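Long-range contact in putative S41 protease (Bacteroides fragilis NCTC 9343, PDB 3K50), which is a putative serine peptidase of family S41, probably cleaving peptide bonds, though its substrate is not known: residues A242-C246 and E306-N310. Sequence-based numbering, arbitrary orientation.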
ATOM      1  N   ALA A 242      -6.726  -4.410  -9.359  1.00 29.11           N
ATOM      2  CA  ALA A 242      -7.230  -3.056  -9.498  1.00 30.81           C
ATOM      3  C   ALA A 242      -8.479  -2.978 -10.409  1.00 28.66           C
ATOM      4  O   ALA A 242      -9.402  -2.268 -10.108  1.00 30.22           O
ATOM      5  CB  ALA A 242      -6.124  -2.111 -10.006  1.00 25.42           C
ATOM      6  N   GLN A 243      -8.481  -3.726 -11.505  1.00 28.56           N
ATOM      7  CA  GLN A 243      -9.603  -3.791 -12.405  1.00 29.54           C
ATOM      8  C   GLN A 243     -10.792  -4.348 -11.680  1.00 27.47           C
ATOM      9  O   GLN A 243     -11.878  -3.866 -11.871  1.00 31.28           O
ATOM     10  CB  GLN A 243      -9.264  -4.664 -13.626  1.00 28.51           C
ATOM     11  CG  GLN A 243     -10.386  -4.703 -14.670  1.00 31.86           C
ATOM     12  CD  GLN A 243     -10.118  -5.676 -15.794  1.00 32.17           C
ATOM     13  OE1 GLN A 243      -9.286  -6.571 -15.650  1.00 30.75           O
ATOM     14  NE2 GLN A 243     -10.856  -5.540 -16.897  1.00 31.81           N
ATOM     15  N   LEU A 244     -10.605  -5.412 -10.916  1.00 26.55           N
ATOM     16  CA  LEU A 244     -11.716  -6.006 -10.141  1.00 26.58           C
ATOM     17  C   LEU A 244     -12.366  -4.970  -9.180  1.00 28.80           C
ATOM     18  O   LEU A 244     -13.579  -4.732  -9.227  1.00 28.58           O
ATOM     19  CB  LEU A 244     -11.229  -7.235  -9.348  1.00 29.88           C
ATOM     20  CG  LEU A 244     -12.232  -7.882  -8.357  1.00 27.45           C
ATOM     21  CD1 LEU A 244     -13.509  -8.336  -9.052  1.00 25.16           C
ATOM     22  CD2 LEU A 244     -11.645  -9.012  -7.554  1.00 26.01           C
ATOM     23  N   LEU A 245     -11.519  -4.315  -8.382  1.00 26.61           N
ATOM     24  CA  LEU A 245     -11.927  -3.285  -7.423  1.00 27.19           C
ATOM     25  C   LEU A 245     -12.715  -2.145  -8.125  1.00 29.69           C
ATOM     26  O   LEU A 245     -13.818  -1.740  -7.715  1.00 31.61           O
ATOM     27  CB  LEU A 245     -10.684  -2.738  -6.708  1.00 25.80           C
ATOM     28  CG  LEU A 245     -10.929  -1.696  -5.623  1.00 30.62           C
ATOM     29  CD1 LEU A 245     -11.941  -2.216  -4.492  1.00 24.24           C
ATOM     30  CD2 LEU A 245      -9.608  -1.176  -5.033  1.00 30.65           C
ATOM     31  N   CYS A 246     -12.153  -1.610  -9.195  1.00 31.15           N
ATOM     32  CA  CYS A 246     -12.846  -0.568  -9.931  1.00 24.80           C
ATOM     33  C   CYS A 246     -14.167  -0.979 -10.470  1.00 25.63           C
ATOM     34  O   CYS A 246     -15.113  -0.199 -10.441  1.00 26.42           O
ATOM     35  CB  CYS A 246     -12.002  -0.127 -11.116  1.00 25.37           C
ATOM     36  SG  CYS A 246     -10.504   0.810 -10.618  1.00 29.79           S
ATOM     37  N   GLU A 306      -2.596   4.034  -7.159  1.00 31.08           N
ATOM     38  CA  GLU A 306      -2.709   5.310  -7.887  1.00 29.27           C
ATOM     39  C   GLU A 306      -3.453   5.147  -9.199  1.00 30.80           C
ATOM     40  O   GLU A 306      -4.145   6.069  -9.657  1.00 30.45           O
ATOM     41  CB  GLU A 306      -1.344   5.896  -8.115  1.00 30.34           C
ATOM     42  CG  GLU A 306      -0.642   6.335  -6.830  1.00 28.49           C
ATOM     43  CD  GLU A 306       0.764   6.825  -7.065  1.00 34.46           C
ATOM     44  OE1 GLU A 306       1.686   5.966  -7.215  1.00 29.12           O
ATOM     45  OE2 GLU A 306       0.952   8.066  -7.063  1.00 33.78           O
HETATM   46  N   MSE A 307      -3.322   3.978  -9.787  1.00 31.65           N
HETATM   47  CA  MSE A 307      -4.071   3.615 -11.014  1.00 31.98           C
HETATM   48  C   MSE A 307      -5.568   3.625 -10.775  1.00 30.67           C
HETATM   49  O   MSE A 307      -6.329   4.057 -11.635  1.00 29.39           O
HETATM   50  CB  MSE A 307      -3.609   2.243 -11.501  1.00 33.38           C
HETATM   51  CG  MSE A 307      -4.350   1.628 -12.740  1.00 35.64           C
HETATM   52 SE   MSE A 307      -6.202   0.950 -12.417  0.75 42.24          SE
HETATM   53  CE  MSE A 307      -6.461  -0.582 -13.843  1.00 34.80           C
ATOM     54  N   VAL A 308      -5.990   3.190  -9.597  1.00 28.99           N
ATOM     55  CA  VAL A 308      -7.381   3.186  -9.258  1.00 28.89           C
ATOM     56  C   VAL A 308      -7.900   4.592  -9.216  1.00 28.72           C
ATOM     57  O   VAL A 308      -8.982   4.902  -9.731  1.00 29.35           O
ATOM     58  CB  VAL A 308      -7.631   2.498  -7.874  1.00 30.56           C
ATOM     59  CG1 VAL A 308      -9.065   2.755  -7.429  1.00 32.45           C
ATOM     60  CG2 VAL A 308      -7.288   1.029  -7.987  1.00 25.88           C
ATOM     61  N   ILE A 309      -7.146   5.463  -8.609  1.00 27.48           N
ATOM     62  CA  ILE A 309      -7.529   6.874  -8.580  1.00 27.21           C
ATOM     63  C   ILE A 309      -7.577   7.464  -9.982  1.00 29.26           C
ATOM     64  O   ILE A 309      -8.556   8.105 -10.373  1.00 29.60           O
ATOM     65  CB  ILE A 309      -6.559   7.747  -7.707  1.00 28.95           C
ATOM     66  CG1 ILE A 309      -6.600   7.277  -6.230  1.00 28.82           C
ATOM     67  CG2 ILE A 309      -6.863   9.234  -7.891  1.00 25.69           C
ATOM     68  CD1 ILE A 309      -5.395   7.830  -5.351  1.00 28.52           C
ATOM     69  N   ASN A 310      -6.517   7.281 -10.738  1.00 27.23           N
ATOM     70  CA  ASN A 310      -6.475   7.872 -12.073  1.00 28.94           C
ATOM     71  C   ASN A 310      -7.613   7.429 -13.041  1.00 27.57           C
ATOM     72  O   ASN A 310      -8.116   8.224 -13.838  1.00 29.03           O
ATOM     73  CB  ASN A 310      -5.112   7.533 -12.729  1.00 26.68           C
ATOM     74  CG  ASN A 310      -4.930   8.249 -14.052  1.00 27.47           C
ATOM     75  OD1 ASN A 310      -5.096   9.474 -14.103  1.00 36.02           O
ATOM     76  ND2 ASN A 310      -4.615   7.485 -15.146  1.00 28.86           N
TER
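Val308 packs against Ala242, Leu245 and Cys246 and is the centre of a helix-helix contact dominated by apolar side chains. Val308 CG2 lies 3.9 Å from Ala242 CB. The same methyl, Val308 CG2, also reaches Cys246 SG at 4.2 Å, with Leu245 CD2 a more distant neighbour at 4.4 Å. Val308 CG1 meets that sulfur too, 4.0 Å from Cys246 SG. A chi1 of 169° sets CG1 anti to the backbone N and CG2 anti to the carbonyl carbon, so that both branches of Val308 face helix 239-249. Cys246 and Ala242 stand one turn apart, and Cys246 N is hydrogen-bonded to Ala242 O; the valine therefore fits against two successive turns.

The selenium contact is made by Met307, an incorporated selenomethionine. Its chain leaves with CG anti to the backbone N and bends at chi2 (-73°), bringing Met307 SE to 3.9 Å from Ala242 CB. Ala242 CB thus meets both Met307 SE and Val308 CG2. The terminal Met307 CE runs on past the same methyl and comes 4.4 Å from Gln243 N.

Ala242 and Val308 give the nearest CA pair, 6.2 Å, consistent with the small alanine at that point; the local axes approach to 9.9 Å at an angle of 41°. No hydrogen bond crosses this buried interface. The CB of Gln243 points away from 306-310, and its NE2 donates to Thr276 O.

Both helices belong to the S41 peptidase region, with its ClpP/crotonase-like fold. Strand 258-263 borders the contact through Leu259, which touches Cys246 and Met307, while Leu244 and Leu245 pack on helix 207-221.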